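Local coordinates for protein transcriptional regulator, TetR family (Thermus thermophilus, PDB 3VPR) that probably acts as a DNA-binding transcriptional repressor of the TetR family, pairing a helix-turn-helix head with an all-helical C-terminal domain, at residues E49-I54 against K105-E110; L57-L62 against L113-L118; E92-F97 against F162-P167; N156-W161 against M168-V173. All blocks are in the same frame, centred on the assembly; numbering follows the deposited sequence.

Overall arrangement
Interactions 1 and 2 hold the same two elements, helix 47-70 against helix 109-135 and the turn before it; they touch through Tyr-52, Lys-114, Leu-107 and Thr-115. Interaction 1 is buried, while interaction 2 is only partly so, with a lysine along its outer side. Interaction 3, a partly buried proline-on-tyrosine contact, uses the loop that joins the two helices paired in interaction 4, a buried contact beside the second subunit; their centres are about 8 Å apart. Phe-96 and Phe-97 connect interaction 3 to helix 47-70. None has a hydrogen bond across its segments; mostly aliphatic carbons meet in 1 and 2, while a ring face in 3 and an indole edge in 4 take part.

Interaction 1: E49-I54 against K105-E110; sequences EILYEI and KSLSPE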
loop_
_atom_site.group_PDB
_atom_site.type_symbol
_atom_site.label_atom_id
_atom_site.label_comp_id
_atom_site.label_asym_id
_atom_site.label_seq_id
_atom_site.Cartn_x
_atom_site.Cartn_y
_atom_site.Cartn_z
ATOM N N GLU A 49 13.609 13.628 -15.004
ATOM C CA GLU A 49 13.224 14.921 -14.454
ATOM C C GLU A 49 11.713 15.099 -14.546
ATOM O O GLU A 49 11.125 15.754 -13.684
ATOM C CB GLU A 49 13.931 16.062 -15.192
ATOM C CG GLU A 49 13.446 17.466 -14.821
ATOM C CD GLU A 49 13.829 17.878 -13.417
ATOM O OE1 GLU A 49 14.818 17.336 -12.890
ATOM O OE2 GLU A 49 13.159 18.764 -12.848
ATOM N N ILE A 50 11.090 14.506 -15.568
ATOM C CA ILE A 50 9.630 14.602 -15.746
ATOM C C ILE A 50 8.959 13.813 -14.623
ATOM O O ILE A 50 8.019 14.297 -13.978
ATOM C CB ILE A 50 9.177 14.031 -17.129
ATOM C CG1 ILE A 50 9.764 14.887 -18.255
ATOM C CG2 ILE A 50 7.643 14.005 -17.224
ATOM C CD1 ILE A 50 9.336 14.463 -19.661
ATOM N N LEU A 51 9.459 12.603 -14.388
ATOM C CA LEU A 51 8.952 11.755 -13.317
ATOM C C LEU A 51 9.175 12.461 -11.979
ATOM O O LEU A 51 8.340 12.421 -11.085
ATOM C CB LEU A 51 9.702 10.416 -13.298
ATOM C CG LEU A 51 9.453 9.585 -12.034
ATOM C CD1 LEU A 51 7.969 9.263 -11.934
ATOM C CD2 LEU A 51 10.275 8.306 -12.060
ATOM N N TYR A 52 10.330 13.096 -11.845
ATOM C CA TYR A 52 10.660 13.810 -10.621
ATOM C C TYR A 52 9.674 14.961 -10.363
ATOM O O TYR A 52 9.144 15.084 -9.265
ATOM C CB TYR A 52 12.102 14.334 -10.707
ATOM C CG TYR A 52 12.465 15.319 -9.632
ATOM C CD1 TYR A 52 12.441 14.956 -8.281
ATOM C CD2 TYR A 52 12.806 16.626 -9.961
ATOM C CE1 TYR A 52 12.740 15.873 -7.291
ATOM C CE2 TYR A 52 13.109 17.552 -8.983
ATOM C CZ TYR A 52 13.073 17.177 -7.650
ATOM O OH TYR A 52 13.354 18.114 -6.683
ATOM N N GLU A 53 9.418 15.784 -11.377
ATOM C CA GLU A 53 8.498 16.914 -11.220
ATOM C C GLU A 53 7.049 16.479 -10.985
ATOM O O GLU A 53 6.313 17.123 -10.239
ATOM C CB GLU A 53 8.618 17.866 -12.414
ATOM C CG GLU A 53 9.826 18.780 -12.255
ATOM C CD GLU A 53 10.012 19.757 -13.384
ATOM O OE1 GLU A 53 9.041 20.454 -13.750
ATOM O OE2 GLU A 53 11.149 19.837 -13.897
ATOM N N ILE A 54 6.645 15.374 -11.601
ATOM C CA ILE A 54 5.312 14.857 -11.363
ATOM C C ILE A 54 5.219 14.457 -9.876
ATOM O O ILE A 54 4.245 14.774 -9.191
ATOM C CB ILE A 54 5.033 13.632 -12.252
ATOM C CG1 ILE A 54 4.741 14.097 -13.684
ATOM C CG2 ILE A 54 3.875 12.814 -11.680
ATOM C CD1 ILE A 54 4.595 12.973 -14.688
ATOM N N LYS A 105 11.854 3.904 -7.433
ATOM C CA LYS A 105 13.169 3.339 -7.723
ATOM C C LYS A 105 13.853 3.949 -8.944
ATOM O O LYS A 105 15.069 3.819 -9.116
ATOM C CB LYS A 105 13.061 1.823 -7.917
ATOM C CG LYS A 105 12.043 1.399 -8.968
ATOM C CD LYS A 105 12.171 -0.081 -9.304
ATOM C CE LYS A 105 10.990 -0.557 -10.133
ATOM N NZ LYS A 105 9.692 -0.394 -9.407
ATOM N N SER A 106 13.076 4.627 -9.783
ATOM C CA SER A 106 13.621 5.217 -10.997
ATOM C C SER A 106 14.270 6.586 -10.835
ATOM O O SER A 106 15.045 7.002 -11.693
ATOM C CB SER A 106 12.525 5.292 -12.072
ATOM O OG SER A 106 12.104 3.996 -12.466
ATOM N N LEU A 107 13.961 7.294 -9.756
ATOM C CA LEU A 107 14.556 8.613 -9.551
ATOM C C LEU A 107 16.044 8.542 -9.233
ATOM O O LEU A 107 16.536 7.517 -8.756
ATOM C CB LEU A 107 13.858 9.341 -8.406
ATOM C CG LEU A 107 12.394 9.726 -8.608
ATOM C CD1 LEU A 107 11.865 10.311 -7.317
ATOM C CD2 LEU A 107 12.264 10.725 -9.751
ATOM N N SER A 108 16.758 9.635 -9.498
ATOM C CA SER A 108 18.175 9.696 -9.177
ATOM C C SER A 108 18.187 9.879 -7.660
ATOM O O SER A 108 17.215 10.374 -7.095
ATOM C CB SER A 108 18.841 10.890 -9.865
ATOM O OG SER A 108 18.193 12.105 -9.524
ATOM N N PRO A 109 19.275 9.473 -6.983
ATOM C CA PRO A 109 19.357 9.610 -5.523
ATOM C C PRO A 109 18.954 10.979 -4.971
ATOM O O PRO A 109 18.141 11.068 -4.053
ATOM C CB PRO A 109 20.815 9.259 -5.223
ATOM C CG PRO A 109 21.128 8.245 -6.268
ATOM C CD PRO A 109 20.499 8.851 -7.522
ATOM N N GLU A 110 19.499 12.052 -5.522
ATOM C CA GLU A 110 19.140 13.361 -4.991
ATOM C C GLU A 110 17.670 13.710 -5.214
ATOM O O GLU A 110 17.062 14.383 -4.377
ATOM C CB GLU A 110 20.042 14.465 -5.559
ATOM C CG GLU A 110 19.647 15.867 -5.081
ATOM C CD GLU A 110 20.791 16.873 -5.131
ATOM O OE1 GLU A 110 21.474 16.968 -6.178
ATOM O OE2 GLU A 110 20.997 17.581 -4.119
#
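Leu-107 sends its CD2 methyl into the notch between Leu-51 and Tyr-52, and most of the contact hangs on that one branch. The methyl comes close enough to meet helix backbone as well as side chains: CD2 of Leu-107 is 3.6 Å from CA of Tyr-52 and 3.7 Å from its CB. On the other side of the notch the same CD2 lies 3.8 Å from CG of Leu-51, the two leucines crossing obliquely. Leu-107 gets there with CG anti to its carbonyl carbon (chi1 -66°) and an extended second torsion, which carries the tip inward although the side chain leaves the backbone alongside the helix. Leu-51 has CG anti to the backbone N (chi1 168°), and its CD2 extends to CB of Ser-106 at 3.8 Å.

The Leu-107 methyl lies beyond the edge of the Tyr-52 ring, near its plane, and the ring goes on to pack on Asn-111, Lys-114 and Thr-115 of helix 109-135. Polar groups lie around this apolar centre: the Ser-106 hydroxyl is hydrogen-bonded to Glu-22, and the backbone N of Ser-108, the N-cap of helix 109-135, to Glu-48.

Helix 47-70 follows the predicted helix-turn-helix and runs on into the C-terminal domain, as the connecting helix of TetR-family repressors does. Leu-107, in the turn that leads into helix 109-135, packs that turn against the start of the connecting helix, near the junction through which, in TetR-family repressors that respond to a ligand, binding is generally relayed to the DNA-binding head; whether this holds here is not established.

Interaction 2: L57-L62 against L113-L118; sequences LALKGL and LKTIAL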
loop_
_atom_site.group_PDB
_atom_site.type_symbol
_atom_site.label_atom_id
_atom_site.label_comp_id
_atom_site.label_asym_id
_atom_site.label_seq_id
_atom_site.Cartn_x
_atom_site.Cartn_y
_atom_site.Cartn_z
ATOM N N LEU A 57 5.114 17.624 -7.646
ATOM C CA LEU A 57 3.778 18.225 -7.747
ATOM C C LEU A 57 2.754 17.506 -6.865
ATOM O O LEU A 57 1.947 18.134 -6.179
ATOM C CB LEU A 57 3.304 18.207 -9.203
ATOM C CG LEU A 57 1.948 18.828 -9.562
ATOM C CD1 LEU A 57 1.986 19.295 -11.011
ATOM C CD2 LEU A 57 0.805 17.823 -9.336
ATOM N N ALA A 58 2.784 16.182 -6.885
ATOM C CA ALA A 58 1.858 15.414 -6.073
ATOM C C ALA A 58 2.175 15.536 -4.587
ATOM O O ALA A 58 1.274 15.769 -3.787
ATOM C CB ALA A 58 1.883 13.944 -6.499
ATOM N N LEU A 59 3.452 15.386 -4.225
ATOM C CA LEU A 59 3.878 15.457 -2.826
ATOM C C LEU A 59 3.789 16.842 -2.203
ATOM O O LEU A 59 3.446 16.959 -1.026
ATOM C CB LEU A 59 5.302 14.902 -2.673
ATOM C CG LEU A 59 5.385 13.390 -2.925
ATOM C CD1 LEU A 59 6.832 12.936 -3.026
ATOM C CD2 LEU A 59 4.667 12.658 -1.810
ATOM N N LYS A 60 4.093 17.887 -2.975
ATOM C CA LYS A 60 4.014 19.253 -2.453
ATOM C C LYS A 60 2.558 19.602 -2.196
ATOM O O LYS A 60 2.227 20.207 -1.181
ATOM C CB LYS A 60 4.617 20.261 -3.436
ATOM C CG LYS A 60 6.142 20.327 -3.387
ATOM C CD LYS A 60 6.695 21.397 -4.336
ATOM C CE LYS A 60 8.201 21.575 -4.167
ATOM N NZ LYS A 60 8.766 22.530 -5.163
ATOM N N GLY A 61 1.689 19.209 -3.120
ATOM C CA GLY A 61 0.276 19.480 -2.942
ATOM C C GLY A 61 -0.238 18.721 -1.733
ATOM O O GLY A 61 -1.059 19.222 -0.969
ATOM N N LEU A 62 0.263 17.506 -1.539
ATOM C CA LEU A 62 -0.172 16.699 -0.407
ATOM C C LEU A 62 0.305 17.327 0.899
ATOM O O LEU A 62 -0.465 17.501 1.833
ATOM C CB LEU A 62 0.364 15.268 -0.549
ATOM C CG LEU A 62 -0.181 14.212 0.406
ATOM C CD1 LEU A 62 -1.703 14.222 0.344
ATOM C CD2 LEU A 62 0.359 12.841 0.036
ATOM N N LEU A 113 15.628 11.966 -2.842
ATOM C CA LEU A 113 15.857 12.617 -1.559
ATOM C C LEU A 113 14.861 13.711 -1.254
ATOM O O LEU A 113 14.272 13.724 -0.179
ATOM C CB LEU A 113 17.279 13.200 -1.503
ATOM C CG LEU A 113 17.747 13.877 -0.212
ATOM C CD1 LEU A 113 19.252 14.137 -0.297
ATOM C CD2 LEU A 113 17.003 15.181 0.005
ATOM N N LYS A 114 14.689 14.648 -2.181
ATOM C CA LYS A 114 13.757 15.741 -1.950
ATOM C C LYS A 114 12.325 15.217 -1.921
ATOM O O LYS A 114 11.454 15.805 -1.280
ATOM C CB LYS A 114 13.904 16.822 -3.027
ATOM C CG LYS A 114 15.309 17.394 -3.132
ATOM C CD LYS A 114 15.375 18.559 -4.106
ATOM C CE LYS A 114 15.240 19.889 -3.387
ATOM N NZ LYS A 114 16.402 20.136 -2.480
ATOM N N THR A 115 12.099 14.103 -2.609
ATOM C CA THR A 115 10.789 13.485 -2.667
ATOM C C THR A 115 10.437 12.786 -1.351
ATOM O O THR A 115 9.375 13.023 -0.780
ATOM C CB THR A 115 10.750 12.476 -3.813
ATOM O OG1 THR A 115 10.593 13.182 -5.053
ATOM C CG2 THR A 115 9.625 11.494 -3.627
ATOM N N ILE A 116 11.336 11.928 -0.872
ATOM C CA ILE A 116 11.114 11.198 0.371
ATOM C C ILE A 116 11.054 12.191 1.523
ATOM O O ILE A 116 10.324 11.992 2.488
ATOM C CB ILE A 116 12.247 10.167 0.636
ATOM C CG1 ILE A 116 12.315 9.151 -0.504
ATOM C CG2 ILE A 116 12.005 9.446 1.957
ATOM C CD1 ILE A 116 11.027 8.376 -0.729
ATOM N N ALA A 117 11.819 13.272 1.412
ATOM C CA ALA A 117 11.819 14.296 2.449
ATOM C C ALA A 117 10.426 14.935 2.531
ATOM O O ALA A 117 10.000 15.365 3.598
ATOM C CB ALA A 117 12.884 15.358 2.150
ATOM N N LEU A 118 9.719 15.003 1.404
ATOM C CA LEU A 118 8.365 15.569 1.404
ATOM C C LEU A 118 7.383 14.552 2.006
ATOM O O LEU A 118 6.454 14.916 2.731
ATOM C CB LEU A 118 7.933 15.950 -0.015
ATOM C CG LEU A 118 8.480 17.300 -0.509
ATOM C CD1 LEU A 118 8.097 17.498 -1.970
ATOM C CD2 LEU A 118 7.924 18.442 0.343
#
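Leu-59, Lys-60, Thr-115 and Leu-118 meet without a ring, amide or carboxylate among them, so this contact has no faces or edges to stack and is made of methyls and methylenes. An aromatic ring does pack on Thr-115 from outside the two segments: that of Tyr-52, about two turns before Leu-59 on helix 47-70, which also packs on Lys-114.

Leu-59 makes the largest contribution from its helix. Its CD1 presses on CG2 of Thr-115 at 3.2 Å, tighter than ordinary van der Waals contact, and the two side chains cross at about a right angle. Thr-115 offers that methyl because its CG2 stands anti to the backbone N; its OG1 is turned back beside the N (chi1 -78°) and makes a weak hydrogen bond to the carbonyl oxygen of Asn-111. The threonine thereby presents carbon to the leucine while its hydroxyl stays with its own helix.

Leu-118 comes in one turn later. Its CD1 settles between CB of Leu-59, at 3.9 Å, and CG of Lys-60, at 3.7 Å. Only the root of the lysine is used: beyond CG the chain runs out extended and away from the apolar patch, along the exposed side.

The short segments run nearly parallel, at 27° to each other with their axes 9.6 Å apart. Leu-118 also packs on Leu-56 and Val-63, spanning two turns of helix 47-70, and Leu-59 reaches Met-100 of helix 94-103. That helix lies along another side of helix 47-70, where Phe-96 covers Leu-57 and Ala-58 and Phe-97 meets Leu-62.

Interaction 3: E92-F97 against F162-P167; sequences ENYPFF and FRPDGP
This is a proline-on-tyrosine CH-pi contact, set where the loop between helices 144-161 and 170-183 folds over the first turn of helix 94-103. Pro-164 points its CG straight down onto the Tyr-94 ring: the atom sits 3.4 Å from the ring centroid and 2° off the ring normal. Being so well centred, CG of Pro-164 is almost equally far from all six ring carbons, 3.7 Å from CZ of Tyr-94 for instance. The next atom of the pyrrolidine, CD, trails toward the phenol end, 4.0 Å from CZ of Tyr-94.

Tyr-94 can offer this face because CG stands anti to its backbone N (chi1 -177°), swinging the ring off the start of its helix and toward the loop. Phe-162, at the root of the loop, adds its carbonyl oxygen, which approaches the ring obliquely. An alanine here would remove the aromatic platform and would probably leave Pro-164 without its CH-pi partner and the loop freer to move.

The result is a proline CH-pi contact centred over an aromatic face, joining the loop between helices 144-161 and 170-183 to the start of helix 94-103 in the all-helical C-terminal domain of a TetR-family regulator.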
loop_
_atom_site.group_PDB
_atom_site.type_symbol
_atom_site.label_atom_id
_atom_site.label_comp_id
_atom_site.label_asym_id
_atom_site.label_seq_id
_atom_site.Cartn_x
_atom_site.Cartn_y
_atom_site.Cartn_z
ATOM N N GLU A 92 -8.195 14.006 -6.833
ATOM C CA GLU A 92 -8.204 15.036 -7.870
ATOM C C GLU A 92 -6.946 14.953 -8.735
ATOM O O GLU A 92 -6.944 15.380 -9.888
ATOM C CB GLU A 92 -8.276 16.427 -7.239
ATOM C CG GLU A 92 -9.426 16.628 -6.272
ATOM C CD GLU A 92 -9.348 17.970 -5.572
ATOM O OE1 GLU A 92 -8.272 18.283 -5.020
ATOM O OE2 GLU A 92 -10.357 18.706 -5.569
ATOM N N ASN A 93 -5.877 14.398 -8.174
ATOM C CA ASN A 93 -4.607 14.286 -8.885
ATOM C C ASN A 93 -4.189 12.817 -8.989
ATOM O O ASN A 93 -3.005 12.481 -8.911
ATOM C CB ASN A 93 -3.555 15.096 -8.120
ATOM C CG ASN A 93 -3.963 16.551 -7.949
ATOM O OD1 ASN A 93 -3.863 17.340 -8.882
ATOM N ND2 ASN A 93 -4.446 16.905 -6.763
ATOM N N TYR A 94 -5.182 11.953 -9.163
ATOM C CA TYR A 94 -4.975 10.511 -9.247
ATOM C C TYR A 94 -3.793 10.058 -10.111
ATOM O O TYR A 94 -2.916 9.331 -9.642
ATOM C CB TYR A 94 -6.262 9.844 -9.739
ATOM C CG TYR A 94 -6.183 8.340 -9.802
ATOM C CD1 TYR A 94 -6.297 7.573 -8.650
ATOM C CD2 TYR A 94 -5.992 7.684 -11.017
ATOM C CE1 TYR A 94 -6.231 6.193 -8.701
ATOM C CE2 TYR A 94 -5.922 6.297 -11.081
ATOM C CZ TYR A 94 -6.042 5.560 -9.916
ATOM O OH TYR A 94 -5.967 4.186 -9.959
ATOM N N PRO A 95 -3.755 10.472 -11.388
ATOM C CA PRO A 95 -2.631 10.045 -12.233
ATOM C C PRO A 95 -1.228 10.398 -11.718
ATOM O O PRO A 95 -0.276 9.652 -11.954
ATOM C CB PRO A 95 -2.952 10.666 -13.598
ATOM C CG PRO A 95 -3.916 11.781 -13.280
ATOM C CD PRO A 95 -4.737 11.261 -12.154
ATOM N N PHE A 96 -1.091 11.523 -11.020
ATOM C CA PHE A 96 0.209 11.908 -10.476
ATOM C C PHE A 96 0.651 10.945 -9.375
ATOM O O PHE A 96 1.840 10.664 -9.220
ATOM C CB PHE A 96 0.164 13.320 -9.892
ATOM C CG PHE A 96 0.077 14.400 -10.923
ATOM C CD1 PHE A 96 -1.146 14.754 -11.477
ATOM C CD2 PHE A 96 1.225 15.067 -11.343
ATOM C CE1 PHE A 96 -1.226 15.760 -12.442
ATOM C CE2 PHE A 96 1.159 16.077 -12.310
ATOM C CZ PHE A 96 -0.068 16.424 -12.860
ATOM N N PHE A 97 -0.313 10.454 -8.604
ATOM C CA PHE A 97 -0.025 9.527 -7.517
ATOM C C PHE A 97 0.333 8.150 -8.041
ATOM O O PHE A 97 1.243 7.506 -7.520
ATOM C CB PHE A 97 -1.214 9.461 -6.566
ATOM C CG PHE A 97 -1.260 10.607 -5.605
ATOM C CD1 PHE A 97 -0.606 10.528 -4.378
ATOM C CD2 PHE A 97 -1.882 11.794 -5.955
ATOM C CE1 PHE A 97 -0.570 11.622 -3.516
ATOM C CE2 PHE A 97 -1.849 12.892 -5.099
ATOM C CZ PHE A 97 -1.193 12.806 -3.881
ATOM N N PHE A 162 -8.937 2.224 -4.840
ATOM C CA PHE A 162 -9.914 3.253 -5.172
ATOM C C PHE A 162 -10.099 3.399 -6.668
ATOM O O PHE A 162 -9.139 3.613 -7.411
ATOM C CB PHE A 162 -9.528 4.618 -4.607
ATOM C CG PHE A 162 -10.566 5.680 -4.860
ATOM C CD1 PHE A 162 -11.770 5.670 -4.164
ATOM C CD2 PHE A 162 -10.351 6.673 -5.810
ATOM C CE1 PHE A 162 -12.747 6.638 -4.406
ATOM C CE2 PHE A 162 -11.323 7.644 -6.061
ATOM C CZ PHE A 162 -12.526 7.626 -5.354
ATOM N N ARG A 163 -11.349 3.296 -7.101
ATOM C CA ARG A 163 -11.666 3.417 -8.511
ATOM C C ARG A 163 -12.177 4.813 -8.837
ATOM O O ARG A 163 -13.227 5.227 -8.346
ATOM C CB ARG A 163 -12.713 2.370 -8.908
ATOM N N PRO A 164 -11.418 5.568 -9.650
ATOM C CA PRO A 164 -11.831 6.922 -10.031
ATOM C C PRO A 164 -13.126 6.786 -10.825
ATOM O O PRO A 164 -13.922 7.720 -10.924
ATOM C CB PRO A 164 -10.675 7.403 -10.902
ATOM C CG PRO A 164 -9.496 6.663 -10.337
ATOM C CD PRO A 164 -10.058 5.279 -10.138
ATOM N N ASP A 165 -13.305 5.589 -11.379
ATOM C CA ASP A 165 -14.463 5.206 -12.181
ATOM C C ASP A 165 -15.718 5.127 -11.308
ATOM O O ASP A 165 -16.748 5.719 -11.629
ATOM C CB ASP A 165 -14.174 3.848 -12.845
ATOM C CG ASP A 165 -15.339 3.322 -13.666
ATOM O OD1 ASP A 165 -16.368 2.940 -13.066
ATOM O OD2 ASP A 165 -15.222 3.282 -14.910
ATOM N N GLY A 166 -15.621 4.398 -10.200
ATOM C CA GLY A 166 -16.755 4.254 -9.303
ATOM C C GLY A 166 -17.277 5.584 -8.792
ATOM O O GLY A 166 -16.631 6.612 -8.994
ATOM N N PRO A 167 -18.454 5.601 -8.136
ATOM C CA PRO A 167 -19.056 6.827 -7.598
ATOM C C PRO A 167 -18.542 7.212 -6.207
ATOM O O PRO A 167 -18.545 8.389 -5.847
ATOM C CB PRO A 167 -20.544 6.494 -7.589
ATOM C CG PRO A 167 -20.535 5.063 -7.200
ATOM C CD PRO A 167 -19.409 4.480 -8.050
#

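Interaction 4: N156-W161 against M168-V173; sequences NWMIRW and MRAEEV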
loop_
_atom_site.group_PDB
_atom_site.type_symbol
_atom_site.label_atom_id
_atom_site.label_comp_id
_atom_site.label_asym_id
_atom_site.label_seq_id
_atom_site.Cartn_x
_atom_site.Cartn_y
_atom_site.Cartn_z
ATOM N N ASN A 156 -3.033 5.922 1.974
ATOM C CA ASN A 156 -2.208 5.546 0.819
ATOM C C ASN A 156 -2.585 4.230 0.146
ATOM O O ASN A 156 -2.479 4.120 -1.073
ATOM C CB ASN A 156 -0.718 5.529 1.185
ATOM C CG ASN A 156 -0.192 6.910 1.544
ATOM O OD1 ASN A 156 -0.782 7.913 1.154
ATOM N ND2 ASN A 156 0.921 6.967 2.283
ATOM N N TRP A 157 -3.024 3.235 0.913
ATOM C CA TRP A 157 -3.420 1.972 0.297
ATOM C C TRP A 157 -4.559 2.214 -0.694
ATOM O O TRP A 157 -4.758 1.420 -1.606
ATOM C CB TRP A 157 -3.869 0.956 1.348
ATOM C CG TRP A 157 -4.085 -0.448 0.805
ATOM C CD1 TRP A 157 -5.224 -1.210 0.907
ATOM C CD2 TRP A 157 -3.112 -1.277 0.155
ATOM N NE1 TRP A 157 -5.014 -2.455 0.365
ATOM C CE2 TRP A 157 -3.730 -2.523 -0.105
ATOM C CE3 TRP A 157 -1.780 -1.088 -0.234
ATOM C CZ2 TRP A 157 -3.056 -3.577 -0.731
ATOM C CZ3 TRP A 157 -1.107 -2.138 -0.859
ATOM C CH2 TRP A 157 -1.750 -3.366 -1.102
HETATM N N MSE A 158 -5.299 3.308 -0.525
HETATM C CA MSE A 158 -6.393 3.638 -1.443
HETATM C C MSE A 158 -5.906 3.701 -2.898
HETATM O O MSE A 158 -6.675 3.464 -3.837
HETATM C CB MSE A 158 -7.028 4.986 -1.079
HETATM C CG MSE A 158 -8.044 4.954 0.061
HETATM SE SE MSE A 158 -8.847 6.717 0.401
HETATM C CE MSE A 158 -10.070 6.775 -1.091
ATOM N N ILE A 159 -4.628 4.032 -3.073
ATOM C CA ILE A 159 -4.008 4.124 -4.396
ATOM C C ILE A 159 -4.102 2.794 -5.150
ATOM O O ILE A 159 -3.933 2.749 -6.367
ATOM C CB ILE A 159 -2.504 4.535 -4.275
ATOM C CG1 ILE A 159 -2.396 5.931 -3.642
ATOM C CG2 ILE A 159 -1.824 4.515 -5.653
ATOM C CD1 ILE A 159 -0.977 6.327 -3.222
ATOM N N ARG A 160 -4.389 1.716 -4.426
ATOM C CA ARG A 160 -4.483 0.392 -5.028
ATOM C C ARG A 160 -5.898 -0.120 -5.255
ATOM O O ARG A 160 -6.117 -0.955 -6.132
ATOM C CB ARG A 160 -3.721 -0.625 -4.174
ATOM C CG ARG A 160 -2.210 -0.568 -4.330
ATOM C CD ARG A 160 -1.805 -0.963 -5.742
ATOM N NE ARG A 160 -0.366 -1.177 -5.880
ATOM C CZ ARG A 160 0.333 -2.067 -5.182
ATOM N NH1 ARG A 160 -0.263 -2.839 -4.277
ATOM N NH2 ARG A 160 1.633 -2.198 -5.401
ATOM N N TRP A 161 -6.857 0.364 -4.475
ATOM C CA TRP A 161 -8.225 -0.110 -4.632
ATOM C C TRP A 161 -9.263 0.943 -5.002
ATOM O O TRP A 161 -10.362 0.594 -5.432
ATOM C CB TRP A 161 -8.696 -0.833 -3.366
ATOM C CG TRP A 161 -8.803 0.043 -2.134
ATOM C CD1 TRP A 161 -7.832 0.264 -1.198
ATOM C CD2 TRP A 161 -9.956 0.782 -1.698
ATOM N NE1 TRP A 161 -8.310 1.086 -0.207
ATOM C CE2 TRP A 161 -9.609 1.421 -0.490
ATOM C CE3 TRP A 161 -11.247 0.967 -2.212
ATOM C CZ2 TRP A 161 -10.511 2.227 0.217
ATOM C CZ3 TRP A 161 -12.145 1.769 -1.507
ATOM C CH2 TRP A 161 -11.770 2.389 -0.307
HETATM N N MSE A 168 -18.103 6.221 -5.434
HETATM C CA MSE A 168 -17.589 6.461 -4.085
HETATM C C MSE A 168 -16.627 7.642 -4.021
HETATM O O MSE A 168 -15.735 7.779 -4.860
HETATM C CB MSE A 168 -16.896 5.206 -3.546
HETATM C CG MSE A 168 -17.861 4.127 -3.076
HETATM SE SE MSE A 168 -18.919 3.337 -4.493
HETATM C CE MSE A 168 -18.560 1.471 -4.121
ATOM N N ARG A 169 -16.817 8.489 -3.016
ATOM C CA ARG A 169 -15.983 9.670 -2.835
ATOM C C ARG A 169 -14.823 9.365 -1.891
ATOM O O ARG A 169 -15.034 8.979 -0.743
ATOM C CB ARG A 169 -16.832 10.814 -2.278
ATOM C CG ARG A 169 -16.187 12.187 -2.376
ATOM C CD ARG A 169 -17.073 13.247 -1.735
ATOM N NE ARG A 169 -16.592 14.604 -1.982
ATOM C CZ ARG A 169 -16.586 15.189 -3.174
ATOM N NH1 ARG A 169 -17.037 14.538 -4.239
ATOM N NH2 ARG A 169 -16.125 16.426 -3.304
ATOM N N ALA A 170 -13.599 9.535 -2.385
ATOM C CA ALA A 170 -12.402 9.267 -1.593
ATOM C C ALA A 170 -12.443 9.970 -0.242
ATOM O O ALA A 170 -12.022 9.420 0.775
ATOM C CB ALA A 170 -11.173 9.695 -2.357
ATOM N N GLU A 171 -12.958 11.189 -0.235
ATOM C CA GLU A 171 -13.051 11.958 0.991
ATOM C C GLU A 171 -14.087 11.391 1.971
ATOM O O GLU A 171 -13.909 11.487 3.190
ATOM C CB GLU A 171 -13.363 13.409 0.635
ATOM C CG GLU A 171 -13.862 14.265 1.774
ATOM C CD GLU A 171 -13.796 15.736 1.427
ATOM O OE1 GLU A 171 -14.168 16.089 0.286
ATOM O OE2 GLU A 171 -13.375 16.534 2.292
ATOM N N GLU A 172 -15.169 10.813 1.454
ATOM C CA GLU A 172 -16.191 10.241 2.332
ATOM C C GLU A 172 -15.630 8.977 2.963
ATOM O O GLU A 172 -15.845 8.708 4.139
ATOM C CB GLU A 172 -17.476 9.942 1.554
ATOM C CG GLU A 172 -18.283 11.198 1.208
ATOM C CD GLU A 172 -18.831 11.913 2.443
ATOM O OE1 GLU A 172 -19.772 11.381 3.071
ATOM O OE2 GLU A 172 -18.321 13.003 2.791
ATOM N N VAL A 173 -14.903 8.206 2.168
ATOM C CA VAL A 173 -14.244 7.000 2.652
ATOM C C VAL A 173 -13.305 7.433 3.787
ATOM O O VAL A 173 -13.235 6.803 4.847
ATOM C CB VAL A 173 -13.378 6.370 1.543
ATOM C CG1 VAL A 173 -12.541 5.235 2.117
ATOM C CG2 VAL A 173 -14.262 5.888 0.404
#
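Met-158, a selenomethionine in this crystal, lays its terminal CE against the start of helix 170-183. CE of Met-158 is 3.4 Å from CB of Ala-170 and equally near its CA, both tighter than usual for carbon pairs. A bend at the last torsion (chi3 76°) turns the methyl onto the alanine, whose small side chain admits this close approach. The same CE is 4.2 Å from CB of Val-173, one turn further on.

Val-173 has a second partner in Trp-161. Its CG1 comes up to the outer rim of the indole, 3.8 Å from CH2 of Trp-161 and near the ring plane. The tryptophan CG lies between its backbone N and carbonyl carbon (chi1 65°), which brings the far end of the indole to the valine.

Further out, Phe-90 of helix 75-92 packs on Met-158, and Glu-91 accepts a weak hydrogen bond from the backbone N of Ala-170. Glu-171, on the far side of helix 170-183, forms a salt bridge with Arg-88. Arg-149 of the second subunit makes a cation-pi contact with Trp-161; Trp-157 packs on Arg-160 of the second subunit, and Asn-156 on Trp-157 of the second subunit.

With no hydrogen bond between them, these segments meet in an apolar, tightly fitted contact; the polar interactions described lie around it, toward helix 75-92 and the second subunit.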